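Local coordinates for mitotic checkpoint control protein kinase BUB1 (Drosophila melanogaster, PDB 6JKK) that probably phosphorylates protein substrates with ATP in the mitotic checkpoint at the kinetochore, this chain being its protein kinase domain, at residues Thr280-Tyr285 with Thr289-Ile294; Val258-Arg263 with Asn293-Leu298; Cys164-Ile169 with Tyr250-Val255; Lys233-Arg238 with Met265-Arg270; Gly141-Val146 with Arg152-Tyr157. All coordinates share one frame; numbering follows the deposited sequence.

Contact 1. Residues Thr280-Tyr285 with Thr289-Ile294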
# COMPACT_ATOMS: atom_id res chain seq x y z
N THR A 280 2.31 4.60 22.40
CA THR A 280 2.18 3.27 22.99
C THR A 280 3.53 2.66 23.35
O THR A 280 4.43 2.58 22.51
CB THR A 280 1.45 2.32 22.00
OG1 THR A 280 0.14 2.82 21.73
CG2 THR A 280 1.34 0.92 22.59
N ASN A 281 3.67 2.23 24.60
CA ASN A 281 4.85 1.49 25.02
C ASN A 281 4.80 0.04 24.54
O ASN A 281 3.83 -0.67 24.80
CB ASN A 281 4.98 1.51 26.55
CG ASN A 281 5.14 2.91 27.11
OD1 ASN A 281 5.94 3.70 26.61
ND2 ASN A 281 4.39 3.22 28.16
N VAL A 282 5.84 -0.38 23.82
CA VAL A 282 6.00 -1.79 23.48
C VAL A 282 6.19 -2.56 24.78
O VAL A 282 7.01 -2.18 25.61
CB VAL A 282 7.24 -2.00 22.59
CG1 VAL A 282 7.30 -3.44 22.09
CG2 VAL A 282 7.24 -1.03 21.41
N PRO A 283 5.39 -3.63 24.99
CA PRO A 283 5.50 -4.43 26.22
C PRO A 283 6.91 -5.01 26.39
O PRO A 283 7.49 -5.44 25.40
CB PRO A 283 4.48 -5.55 25.99
CG PRO A 283 3.48 -4.97 25.03
CD PRO A 283 4.28 -4.08 24.12
N ARG A 284 7.44 -5.02 27.61
CA ARG A 284 8.79 -5.53 27.86
C ARG A 284 8.95 -6.97 27.36
O ARG A 284 10.03 -7.37 26.93
CB ARG A 284 9.12 -5.49 29.36
CG ARG A 284 10.60 -5.23 29.77
CD ARG A 284 11.69 -5.77 28.82
NE ARG A 284 11.66 -7.22 28.64
CZ ARG A 284 12.71 -7.97 28.29
NH1 ARG A 284 13.89 -7.40 28.10
NH2 ARG A 284 12.58 -9.28 28.14
N TYR A 285 7.87 -7.74 27.43
CA TYR A 285 7.94 -9.14 27.03
C TYR A 285 7.91 -9.34 25.52
O TYR A 285 8.24 -10.43 25.03
CB TYR A 285 6.87 -9.97 27.73
CG TYR A 285 5.48 -9.39 27.67
CD1 TYR A 285 5.00 -8.59 28.70
CD2 TYR A 285 4.64 -9.68 26.61
CE1 TYR A 285 3.73 -8.07 28.65
CE2 TYR A 285 3.37 -9.18 26.56
CZ TYR A 285 2.92 -8.37 27.59
OH TYR A 285 1.65 -7.86 27.53
N THR A 289 13.43 -4.17 22.38
CA THR A 289 14.58 -3.52 21.77
C THR A 289 14.47 -3.54 20.24
O THR A 289 14.76 -2.54 19.58
CB THR A 289 15.90 -4.16 22.23
OG1 THR A 289 15.99 -4.09 23.66
CG2 THR A 289 17.10 -3.44 21.62
N MET A 290 14.03 -4.67 19.69
CA MET A 290 13.90 -4.79 18.24
C MET A 290 12.83 -3.85 17.69
O MET A 290 13.09 -3.10 16.74
CB MET A 290 13.58 -6.23 17.84
CG MET A 290 13.34 -6.38 16.34
SD MET A 290 12.53 -7.92 15.91
CE MET A 290 10.85 -7.57 16.44
N TRP A 291 11.63 -3.90 18.26
CA TRP A 291 10.54 -3.05 17.80
C TRP A 291 10.89 -1.58 17.98
O TRP A 291 10.61 -0.76 17.10
CB TRP A 291 9.23 -3.37 18.53
CG TRP A 291 8.58 -4.65 18.07
CD1 TRP A 291 8.38 -5.78 18.82
CD2 TRP A 291 8.07 -4.94 16.76
NE1 TRP A 291 7.77 -6.75 18.05
CE2 TRP A 291 7.57 -6.26 16.79
CE3 TRP A 291 7.99 -4.21 15.57
CZ2 TRP A 291 6.99 -6.86 15.67
CZ3 TRP A 291 7.41 -4.81 14.46
CH2 TRP A 291 6.93 -6.12 14.52
N GLU A 292 11.50 -1.25 19.11
CA GLU A 292 11.91 0.13 19.34
C GLU A 292 12.96 0.59 18.32
O GLU A 292 12.89 1.72 17.83
CB GLU A 292 12.38 0.34 20.79
CG GLU A 292 11.22 0.28 21.80
CD GLU A 292 11.65 0.53 23.23
OE1 GLU A 292 12.86 0.48 23.51
OE2 GLU A 292 10.76 0.77 24.08
N ASN A 293 13.89 -0.29 17.97
CA ASN A 293 14.84 -0.03 16.88
C ASN A 293 14.11 0.28 15.57
O ASN A 293 14.38 1.29 14.92
CB ASN A 293 15.77 -1.23 16.65
CG ASN A 293 16.96 -1.26 17.60
OD1 ASN A 293 17.21 -0.31 18.34
ND2 ASN A 293 17.72 -2.35 17.56
N ILE A 294 13.20 -0.61 15.19
CA ILE A 294 12.45 -0.47 13.95
C ILE A 294 11.65 0.84 13.90
O ILE A 294 11.74 1.58 12.93
CB ILE A 294 11.51 -1.67 13.72
CG1 ILE A 294 12.33 -2.96 13.58
CG2 ILE A 294 10.64 -1.45 12.48
CD1 ILE A 294 11.49 -4.23 13.68

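Contact 2. Residues Val258-Arg263 with Asn293-Leu298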
# COMPACT_ATOMS: atom_id res chain seq x y z
N VAL A 258 -0.75 -0.80 14.03
CA VAL A 258 -2.12 -1.31 14.05
C VAL A 258 -2.13 -2.83 14.23
O VAL A 258 -2.96 -3.38 14.96
CB VAL A 258 -2.89 -0.92 12.76
CG1 VAL A 258 -4.28 -1.52 12.76
CG2 VAL A 258 -2.99 0.58 12.65
N LEU A 259 -1.19 -3.51 13.57
CA LEU A 259 -1.09 -4.96 13.64
C LEU A 259 -0.71 -5.41 15.05
O LEU A 259 -1.32 -6.32 15.61
CB LEU A 259 -0.06 -5.48 12.63
CG LEU A 259 -0.34 -5.19 11.15
CD1 LEU A 259 0.75 -5.79 10.27
CD2 LEU A 259 -1.68 -5.74 10.76
N LEU A 260 0.30 -4.75 15.62
CA LEU A 260 0.81 -5.11 16.95
C LEU A 260 -0.19 -4.82 18.07
O LEU A 260 -0.33 -5.61 19.01
CB LEU A 260 2.11 -4.34 17.23
CG LEU A 260 3.45 -4.91 16.79
CD1 LEU A 260 4.58 -3.95 17.15
CD2 LEU A 260 3.70 -6.27 17.41
N PHE A 261 -0.87 -3.68 17.98
CA PHE A 261 -1.60 -3.15 19.13
C PHE A 261 -3.11 -3.09 18.95
O PHE A 261 -3.85 -2.89 19.91
CB PHE A 261 -1.03 -1.78 19.52
CG PHE A 261 0.43 -1.80 19.89
CD1 PHE A 261 0.89 -2.62 20.92
CD2 PHE A 261 1.34 -1.01 19.21
CE1 PHE A 261 2.24 -2.66 21.25
CE2 PHE A 261 2.69 -1.03 19.54
CZ PHE A 261 3.14 -1.86 20.56
N GLY A 262 -3.59 -3.25 17.71
CA GLY A 262 -5.02 -3.18 17.45
C GLY A 262 -5.54 -1.75 17.49
O GLY A 262 -6.75 -1.52 17.42
N ARG A 263 -4.63 -0.80 17.61
CA ARG A 263 -5.00 0.61 17.70
C ARG A 263 -4.20 1.43 16.71
O ARG A 263 -3.10 1.04 16.32
CB ARG A 263 -4.75 1.15 19.11
CG ARG A 263 -5.70 0.63 20.17
CD ARG A 263 -5.38 1.28 21.51
NE ARG A 263 -4.05 0.90 21.98
CZ ARG A 263 -3.83 -0.01 22.93
NH1 ARG A 263 -4.85 -0.61 23.53
NH2 ARG A 263 -2.59 -0.30 23.29
N ASN A 293 13.89 -0.29 17.97
CA ASN A 293 14.84 -0.03 16.88
C ASN A 293 14.11 0.28 15.57
O ASN A 293 14.38 1.29 14.92
CB ASN A 293 15.77 -1.23 16.65
CG ASN A 293 16.96 -1.26 17.60
OD1 ASN A 293 17.21 -0.31 18.34
ND2 ASN A 293 17.72 -2.35 17.56
N ILE A 294 13.20 -0.61 15.19
CA ILE A 294 12.45 -0.47 13.95
C ILE A 294 11.65 0.84 13.90
O ILE A 294 11.74 1.58 12.93
CB ILE A 294 11.51 -1.67 13.72
CG1 ILE A 294 12.33 -2.96 13.58
CG2 ILE A 294 10.64 -1.45 12.48
CD1 ILE A 294 11.49 -4.23 13.68
N PHE A 295 10.89 1.11 14.95
CA PHE A 295 10.06 2.31 15.01
C PHE A 295 10.93 3.57 14.98
O PHE A 295 10.66 4.51 14.23
CB PHE A 295 9.18 2.31 16.26
CG PHE A 295 8.15 1.20 16.29
CD1 PHE A 295 7.91 0.41 15.17
CD2 PHE A 295 7.41 0.96 17.44
CE1 PHE A 295 6.96 -0.60 15.20
CE2 PHE A 295 6.46 -0.05 17.49
CZ PHE A 295 6.24 -0.83 16.36
N ARG A 296 11.99 3.58 15.79
CA ARG A 296 12.86 4.75 15.88
C ARG A 296 13.57 5.04 14.56
O ARG A 296 13.69 6.20 14.14
CB ARG A 296 13.89 4.59 17.00
CG ARG A 296 14.68 5.86 17.30
CD ARG A 296 15.70 5.66 18.42
NE ARG A 296 15.48 4.45 19.20
CZ ARG A 296 16.16 3.31 19.02
NH1 ARG A 296 17.10 3.23 18.09
NH2 ARG A 296 15.89 2.26 19.77
N THR A 297 14.04 3.98 13.91
CA THR A 297 14.78 4.11 12.66
C THR A 297 13.90 4.62 11.53
O THR A 297 14.32 5.44 10.71
CB THR A 297 15.39 2.76 12.26
OG1 THR A 297 16.29 2.32 13.29
CG2 THR A 297 16.14 2.86 10.95
N LEU A 298 12.66 4.13 11.49
CA LEU A 298 11.76 4.49 10.41
C LEU A 298 11.09 5.85 10.63
O LEU A 298 10.68 6.50 9.67
CB LEU A 298 10.70 3.40 10.21
CG LEU A 298 11.14 2.06 9.63
CD1 LEU A 298 10.04 1.01 9.75
CD2 LEU A 298 11.55 2.22 8.18

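Contact 3. Residues Cys164-Ile169 with Tyr250-Val255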
# COMPACT_ATOMS: atom_id res chain seq x y z
N CYS A 164 8.19 -7.89 7.84
CA CYS A 164 9.34 -8.22 7.01
C CYS A 164 8.94 -8.14 5.54
O CYS A 164 9.70 -7.65 4.70
CB CYS A 164 9.85 -9.62 7.35
SG CYS A 164 11.46 -10.03 6.66
N GLN A 165 7.76 -8.65 5.24
CA GLN A 165 7.25 -8.61 3.87
C GLN A 165 6.97 -7.18 3.42
O GLN A 165 7.33 -6.81 2.30
CB GLN A 165 5.96 -9.43 3.75
CG GLN A 165 6.14 -10.92 3.93
CD GLN A 165 4.82 -11.66 3.81
OE1 GLN A 165 4.09 -11.47 2.84
NE2 GLN A 165 4.50 -12.48 4.80
N MET A 166 6.32 -6.40 4.27
CA MET A 166 5.97 -5.02 3.92
C MET A 166 7.22 -4.20 3.68
O MET A 166 7.25 -3.34 2.80
CB MET A 166 5.11 -4.37 5.01
CG MET A 166 3.67 -4.84 5.03
SD MET A 166 2.69 -3.93 6.23
CE MET A 166 3.47 -4.47 7.76
N LEU A 167 8.25 -4.45 4.48
CA LEU A 167 9.53 -3.77 4.30
C LEU A 167 10.13 -4.11 2.94
O LEU A 167 10.70 -3.25 2.27
CB LEU A 167 10.51 -4.16 5.41
CG LEU A 167 10.36 -3.39 6.72
CD1 LEU A 167 10.96 -4.18 7.87
CD2 LEU A 167 11.01 -2.03 6.58
N ASP A 168 10.01 -5.37 2.53
CA ASP A 168 10.58 -5.80 1.26
C ASP A 168 9.84 -5.12 0.11
O ASP A 168 10.45 -4.67 -0.86
CB ASP A 168 10.49 -7.32 1.12
CG ASP A 168 11.74 -7.95 0.51
OD1 ASP A 168 12.80 -7.27 0.44
OD2 ASP A 168 11.68 -9.14 0.14
N ILE A 169 8.52 -5.04 0.23
CA ILE A 169 7.70 -4.44 -0.83
C ILE A 169 8.00 -2.94 -0.99
O ILE A 169 8.13 -2.44 -2.11
CB ILE A 169 6.20 -4.67 -0.55
CG1 ILE A 169 5.86 -6.16 -0.68
CG2 ILE A 169 5.34 -3.86 -1.51
CD1 ILE A 169 4.48 -6.55 -0.13
N TYR A 250 6.95 6.39 7.37
CA TYR A 250 6.02 6.74 8.44
C TYR A 250 4.77 5.88 8.33
O TYR A 250 4.30 5.32 9.33
CB TYR A 250 5.65 8.23 8.35
CG TYR A 250 4.62 8.69 9.35
CD1 TYR A 250 5.00 9.10 10.62
CD2 TYR A 250 3.27 8.73 9.02
CE1 TYR A 250 4.06 9.53 11.54
CE2 TYR A 250 2.33 9.15 9.93
CZ TYR A 250 2.72 9.55 11.19
OH TYR A 250 1.78 9.97 12.09
N GLY A 251 4.24 5.75 7.11
CA GLY A 251 3.06 4.92 6.88
C GLY A 251 3.28 3.47 7.27
O GLY A 251 2.39 2.83 7.85
N LEU A 252 4.47 2.97 6.95
CA LEU A 252 4.88 1.62 7.30
C LEU A 252 4.77 1.36 8.80
O LEU A 252 4.21 0.35 9.23
CB LEU A 252 6.33 1.37 6.86
CG LEU A 252 6.61 0.31 5.80
CD1 LEU A 252 8.11 0.07 5.69
CD2 LEU A 252 5.88 -0.99 6.11
N VAL A 253 5.33 2.27 9.60
CA VAL A 253 5.24 2.15 11.05
C VAL A 253 3.79 2.15 11.52
O VAL A 253 3.41 1.35 12.38
CB VAL A 253 6.01 3.28 11.77
CG1 VAL A 253 5.82 3.20 13.27
CG2 VAL A 253 7.48 3.19 11.45
N SER A 254 2.99 3.03 10.93
CA SER A 254 1.59 3.13 11.32
C SER A 254 0.89 1.78 11.11
O SER A 254 0.06 1.38 11.93
CB SER A 254 0.88 4.24 10.54
OG SER A 254 0.35 3.75 9.32
N VAL A 255 1.25 1.08 10.04
CA VAL A 255 0.66 -0.24 9.78
C VAL A 255 1.15 -1.28 10.79
O VAL A 255 0.37 -2.08 11.30
CB VAL A 255 0.96 -0.73 8.35
CG1 VAL A 255 0.34 -2.11 8.13
CG2 VAL A 255 0.41 0.24 7.32

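Contact 4. Residues Lys233-Arg238 with Met265-Arg270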
# COMPACT_ATOMS: atom_id res chain seq x y z
N LYS A 233 0.12 13.32 9.35
CA LYS A 233 1.36 14.10 9.32
C LYS A 233 2.56 13.21 9.63
O LYS A 233 2.66 12.68 10.73
CB LYS A 233 1.32 15.20 10.38
CG LYS A 233 0.74 16.54 9.96
CD LYS A 233 1.05 17.56 11.05
CE LYS A 233 0.54 18.95 10.73
NZ LYS A 233 0.77 19.86 11.88
N CYS A 234 3.47 13.04 8.67
CA CYS A 234 4.73 12.38 8.98
C CYS A 234 5.58 13.32 9.84
O CYS A 234 5.20 14.47 10.07
CB CYS A 234 5.48 11.91 7.71
SG CYS A 234 6.18 13.21 6.65
N ILE A 235 6.72 12.83 10.32
CA ILE A 235 7.52 13.58 11.28
C ILE A 235 8.03 14.91 10.72
O ILE A 235 8.05 15.94 11.41
CB ILE A 235 8.69 12.73 11.82
CG1 ILE A 235 8.14 11.49 12.52
CG2 ILE A 235 9.55 13.53 12.78
CD1 ILE A 235 7.10 11.82 13.56
N GLU A 236 8.44 14.89 9.45
CA GLU A 236 8.94 16.10 8.80
C GLU A 236 7.85 17.17 8.68
O GLU A 236 8.12 18.37 8.83
CB GLU A 236 9.51 15.75 7.41
CG GLU A 236 10.80 14.92 7.45
CD GLU A 236 10.58 13.46 7.81
OE1 GLU A 236 9.41 13.00 7.80
OE2 GLU A 236 11.57 12.76 8.11
N MET A 237 6.62 16.74 8.43
CA MET A 237 5.49 17.65 8.30
C MET A 237 5.13 18.32 9.63
O MET A 237 4.58 19.42 9.64
CB MET A 237 4.26 16.92 7.78
CG MET A 237 4.36 16.44 6.34
SD MET A 237 2.91 15.46 5.93
CE MET A 237 3.32 14.99 4.24
N ARG A 238 5.44 17.65 10.73
CA ARG A 238 5.15 18.19 12.06
C ARG A 238 6.22 19.20 12.49
O ARG A 238 6.00 20.00 13.40
CB ARG A 238 5.05 17.06 13.09
CG ARG A 238 3.94 16.04 12.80
CD ARG A 238 4.05 14.80 13.68
NE ARG A 238 2.89 14.61 14.55
CZ ARG A 238 1.93 13.72 14.35
NH1 ARG A 238 1.98 12.92 13.29
NH2 ARG A 238 0.92 13.62 15.20
N MET A 265 -1.82 4.52 15.34
CA MET A 265 -0.63 5.13 15.91
C MET A 265 -0.79 6.62 16.19
O MET A 265 -1.21 7.39 15.32
CB MET A 265 0.56 4.92 14.96
CG MET A 265 1.87 5.50 15.46
SD MET A 265 3.22 5.21 14.30
CE MET A 265 2.81 6.37 12.99
N GLU A 266 -0.47 7.01 17.41
CA GLU A 266 -0.28 8.41 17.74
C GLU A 266 1.19 8.59 18.06
O GLU A 266 1.76 7.89 18.90
CB GLU A 266 -1.10 8.82 18.94
CG GLU A 266 -2.56 8.43 18.87
CD GLU A 266 -3.28 8.79 20.14
OE1 GLU A 266 -3.66 7.87 20.90
OE2 GLU A 266 -3.44 10.01 20.40
N VAL A 267 1.80 9.56 17.38
CA VAL A 267 3.22 9.81 17.51
C VAL A 267 3.48 11.03 18.41
O VAL A 267 2.79 12.05 18.31
CB VAL A 267 3.81 9.97 16.10
CG1 VAL A 267 4.93 10.92 16.10
CG2 VAL A 267 4.25 8.63 15.55
N VAL A 268 4.45 10.91 19.32
CA VAL A 268 4.87 12.02 20.18
C VAL A 268 6.38 12.02 20.32
O VAL A 268 7.03 11.02 20.02
CB VAL A 268 4.27 11.92 21.60
CG1 VAL A 268 2.75 11.82 21.56
CG2 VAL A 268 4.85 10.74 22.35
N GLN A 269 6.95 13.13 20.77
CA GLN A 269 8.37 13.17 21.10
C GLN A 269 8.62 12.46 22.42
O GLN A 269 7.93 12.73 23.41
CB GLN A 269 8.88 14.61 21.18
CG GLN A 269 8.78 15.36 19.87
CD GLN A 269 9.52 16.69 19.89
OE1 GLN A 269 10.72 16.75 19.66
NE2 GLN A 269 8.79 17.77 20.15
N ARG A 270 9.60 11.57 22.46
CA ARG A 270 9.96 10.90 23.70
C ARG A 270 10.65 11.87 24.65
O ARG A 270 11.87 11.91 24.72
CB ARG A 270 10.87 9.69 23.43
CG ARG A 270 10.23 8.37 23.81
CD ARG A 270 8.76 8.40 23.45
NE ARG A 270 8.04 7.17 23.77
CZ ARG A 270 6.78 7.14 24.17
NH1 ARG A 270 6.09 8.27 24.31
NH2 ARG A 270 6.19 5.97 24.44

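Contact 5. Residues Gly141-Val146 with Arg152-Tyr157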
# COMPACT_ATOMS: atom_id res chain seq x y z
N GLY A 141 -9.00 -5.75 7.39
CA GLY A 141 -10.01 -6.79 7.49
C GLY A 141 -9.49 -8.05 8.15
O GLY A 141 -10.18 -8.67 8.96
N VAL A 142 -8.26 -8.42 7.81
CA VAL A 142 -7.59 -9.57 8.42
C VAL A 142 -7.32 -9.33 9.90
O VAL A 142 -7.62 -10.18 10.75
CB VAL A 142 -6.25 -9.87 7.70
CG1 VAL A 142 -5.44 -10.90 8.47
CG2 VAL A 142 -6.51 -10.35 6.28
N CYS A 143 -6.75 -8.17 10.21
CA CYS A 143 -6.45 -7.80 11.60
C CYS A 143 -7.69 -7.85 12.49
O CYS A 143 -7.66 -8.32 13.64
CB CYS A 143 -5.88 -6.38 11.60
SG CYS A 143 -4.80 -5.97 12.97
N ASN A 144 -8.79 -7.35 11.96
CA ASN A 144 -10.03 -7.29 12.72
C ASN A 144 -10.67 -8.66 12.84
O ASN A 144 -11.23 -9.00 13.88
CB ASN A 144 -10.98 -6.26 12.09
CG ASN A 144 -10.54 -4.83 12.34
OD1 ASN A 144 -9.98 -4.52 13.39
ND2 ASN A 144 -10.78 -3.95 11.37
N LYS A 145 -10.57 -9.46 11.78
CA LYS A 145 -11.13 -10.80 11.84
C LYS A 145 -10.38 -11.65 12.87
O LYS A 145 -11.00 -12.39 13.64
CB LYS A 145 -11.09 -11.47 10.46
CG LYS A 145 -11.54 -12.93 10.47
CD LYS A 145 -11.66 -13.48 9.06
CE LYS A 145 -12.20 -14.90 9.06
NZ LYS A 145 -12.33 -15.46 7.67
N VAL A 146 -9.06 -11.51 12.90
CA VAL A 146 -8.23 -12.25 13.87
C VAL A 146 -8.59 -11.87 15.31
O VAL A 146 -8.69 -12.73 16.20
CB VAL A 146 -6.73 -11.99 13.61
CG1 VAL A 146 -5.89 -12.41 14.83
CG2 VAL A 146 -6.27 -12.74 12.37
N ARG A 152 -7.75 -11.59 20.98
CA ARG A 152 -6.38 -11.19 21.29
C ARG A 152 -5.86 -10.38 20.11
O ARG A 152 -6.42 -10.45 19.02
CB ARG A 152 -5.49 -12.41 21.49
CG ARG A 152 -5.94 -13.39 22.57
CD ARG A 152 -5.75 -12.82 23.98
NE ARG A 152 -6.03 -13.83 25.00
CZ ARG A 152 -7.25 -14.12 25.43
NH1 ARG A 152 -8.30 -13.47 24.95
NH2 ARG A 152 -7.43 -15.05 26.36
N ASN A 153 -4.80 -9.61 20.33
CA ASN A 153 -4.14 -8.93 19.21
C ASN A 153 -3.50 -9.96 18.29
O ASN A 153 -3.25 -11.10 18.72
CB ASN A 153 -3.08 -7.95 19.71
CG ASN A 153 -3.64 -6.58 20.03
OD1 ASN A 153 -4.52 -6.08 19.33
ND2 ASN A 153 -3.14 -5.96 21.09
N MET A 154 -3.23 -9.58 17.05
CA MET A 154 -2.46 -10.44 16.16
C MET A 154 -1.16 -10.83 16.85
O MET A 154 -0.53 -9.99 17.50
CB MET A 154 -2.16 -9.73 14.84
CG MET A 154 -1.46 -10.62 13.81
SD MET A 154 -1.33 -9.86 12.18
CE MET A 154 -3.00 -9.24 11.99
N ASP A 155 -0.78 -12.10 16.72
CA ASP A 155 0.42 -12.61 17.38
C ASP A 155 1.66 -11.85 16.95
O ASP A 155 1.83 -11.56 15.76
CB ASP A 155 0.59 -14.10 17.08
CG ASP A 155 1.81 -14.69 17.75
OD1 ASP A 155 1.67 -15.24 18.85
OD2 ASP A 155 2.90 -14.61 17.16
N GLU A 156 2.51 -11.52 17.92
CA GLU A 156 3.69 -10.69 17.67
C GLU A 156 4.55 -11.23 16.54
O GLU A 156 5.05 -10.48 15.71
CB GLU A 156 4.52 -10.58 18.95
CG GLU A 156 5.66 -9.57 18.84
CD GLU A 156 6.72 -9.74 19.90
OE1 GLU A 156 6.57 -10.65 20.75
OE2 GLU A 156 7.70 -8.98 19.88
N TYR A 157 4.74 -12.55 16.51
CA TYR A 157 5.62 -13.15 15.51
C TYR A 157 4.98 -13.18 14.12
O TYR A 157 5.67 -13.01 13.11
CB TYR A 157 6.10 -14.53 15.97
CG TYR A 157 7.14 -14.40 17.06
CD1 TYR A 157 6.77 -14.20 18.39
CD2 TYR A 157 8.49 -14.45 16.76
CE1 TYR A 157 7.72 -14.07 19.38
CE2 TYR A 157 9.44 -14.31 17.75
CZ TYR A 157 9.05 -14.12 19.05
OH TYR A 157 10.02 -13.99 20.03

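Contact 1. Residues Thr280-Tyr285 with Thr289-Ile294
V282 overlaps the near end of the W291 side chain: its CG1 lies 4.1 Å from W291 CB and 4.2 Å from W291 CD1. The two side chains cross at about a right angle, and the methyl approaches the indole obliquely. With CG1 of V282 anti to its backbone N (chi1 -173°), that methyl is directed at W291 and CG2 at E292, the next residue of the helix. CG2 sits 4.2 Å from CG of E292. That touch involves only the aliphatic part of the glutamate, so the contact is apolar throughout, and no hydrogen bond joins the segments. V282 and W291 are buried, while E292 closes the margin on the more exposed side. The indole is held by more than the valine. CE of M290 stands 3.5 Å above one ring face, offset toward the rim, and the ring nitrogen is hydrogen-bonded to E156, which fixes the polar edge of an otherwise apolar group. With 123 Å² buried in all, the loop at 280-285, which follows strand 276-278, is pinned mainly through one valine onto the start of helix 288-299. W291 meanwhile packs inward against helix 156-175 and against L260 of helix 246-261.

Contact 2. Residues Val258-Arg263 with Asn293-Leu298
L260 and F295 approach from opposite directions and make the tight part of this contact: CD1 of the leucine lies 3.6 Å from CZ of the phenylalanine, near the ring plane, so the methyl meets an edge and no face. The chi1 of F295, -65°, puts CG anti to the carbonyl carbon and carries the ring toward L260, bridging backbones whose nearest CA atoms, those of L260 and F295, are 12.0 Å apart. The second meeting is looser. F261 CE2 and F295 CE2 are 4.4 Å apart, each near the plane of the other's ring, which is an edge-on touch without stacking. Away from this buried side, the partly exposed flank of 293-298 is tied up locally. OG1 of T297 donates to O of N293 at 2.7 Å, and R296 NH2 reaches OD1 of N293 at 3.2 Å in the carbonyl plane. G262, with positive phi, is the first residue beyond the end of helix 246-261. The contact thus joins the C-terminal end of that helix to helix 288-299, with V159 of helix 156-175 packing on L260 and V253 on F295.

Contact 3. Residues Cys164-Ile169 with Tyr250-Val255
M166 reaches L252 and V255 with different parts of its side chain. Its CB rests 3.6 Å from CD2 of L252, whereas the sulfur end runs on to V255, SD lying 3.5 Å from CG1. A bend at the last torsion (chi3 -66°) turns the terminal methyl back along the valine, so that CE also stays 3.9 Å from V255 CG1. V255 presents CG1 because that methyl is anti to its own backbone N. The other branch of L252 is used by L167: CD1 of L252 meets CD2 of L167 at 3.7 Å, the two side chains crossing at about a right angle. L252 thus forks between two successive residues of the facing helix, and it does so from a first torsion away from the staggered positions (chi1 -116°), which may cost some energy. The helix segments run nearly antiparallel, at 163°, with axes 10.9 Å apart at closest approach. By topology they belong to the αE and αF helices of the kinase C-lobe, αF being the buried central helix of that lobe. L203 of strand 203-205 also packs on M166, and helix 310-322 covers L167 through L310, R314 and L317. On the flank of 250-255 turned from this interface, the hydroxyl of S254 folds back on its own helix and donates to O of G251 at 2.7 Å, sharing that acceptor with the backbone N of V255.

Contact 4. Residues Lys233-Arg238 with Met265-Arg270
The CA atoms of I235 and V267 are the nearest across the contact, 8.5 Å apart, a weakly bonded helical turn at about 235-238 lying beside strand 267-269. CD1 of I235 presses on CG1 of V267 at 3.5 Å, tighter than ordinary van der Waals spacing, and V267 itself holds an unstaggered first torsion (chi1 148°), so this is a compressed spot. R238 flanks it with the flat side of its guanidinium, one face of which lies over CB of V267 with NH1 4.5 Å away. NH2 stays 4.0 Å from O of V267, and no hydrogen bond crosses the contact. The bend at chi3 (118°) brings NH1 to O of K233, a weak, poorly angled bond of 2.7 Å; a second weak bond, to Y250 of helix 246-261, may help to hold the group. W276 of the partner strand packs on both I235 and V267. The strand is one arm of an antiparallel hairpin following αF in the kinase C-lobe; the helical turn precedes αF, probably in the C-terminal part of the activation segment.

Contact 5. Residues Gly141-Val146 with Arg152-Tyr157
R152 meets V146 only through backbone, their O atoms 4.3 Å apart, while the arginine side chain leads off to the exposed side. Past N153, the chain reaches M154, which carries the contact. Its CA lies 4.2 Å from CG1 of V146, and CG is anti to the backbone N (chi1 -175°), which sends the thioether along the helix surface one turn back to C143. There the chain bends at its last torsion, and CE touches both CA of C143, at 3.8 Å, and SG of C143, at 3.9 Å. D155 then turns to the next helix as its N-cap. OD2 of D155 accepts from N of Y157 at 2.8 Å, met from above the carboxylate plane, while OD1 is bonded to Y327. E156 and Y157 begin helix 156-175, and Y157 OH is hydrogen-bonded to K324. L259 of helix 246-261 packs on both C143 and M154. Here the linker leading into helix 156-175 packs back on helix 139-150, burying 190 Å² in all; by topology this is the αD–αE connection of the protein kinase C-lobe.

Overall arrangement
All five contacts lie in the helical C-lobe of the kinase domain, away from the predicted ATP-binding lysine, K85. Contact 5 comes first along the chain; contact 3 then opens and alternates with contact 4, which in turn alternates with contact 2; contact 1 follows contact 4 and ends on the same helix as contact 2. Contacts 2 and 3 share helix 246-261, with centres about 9 Å apart, and contacts 1 and 2 share helix 288-299 at about 8 Å. Helix 156-175 links contacts 3 and 5, whose nearest atoms are about 7 Å apart. Contacts 4 and 5 are the most widely separated, with centres about 25 Å apart. Helix 246-261, the central αF, thus ties contacts 2 and 3 together and also meets segments of contacts 4 and 5.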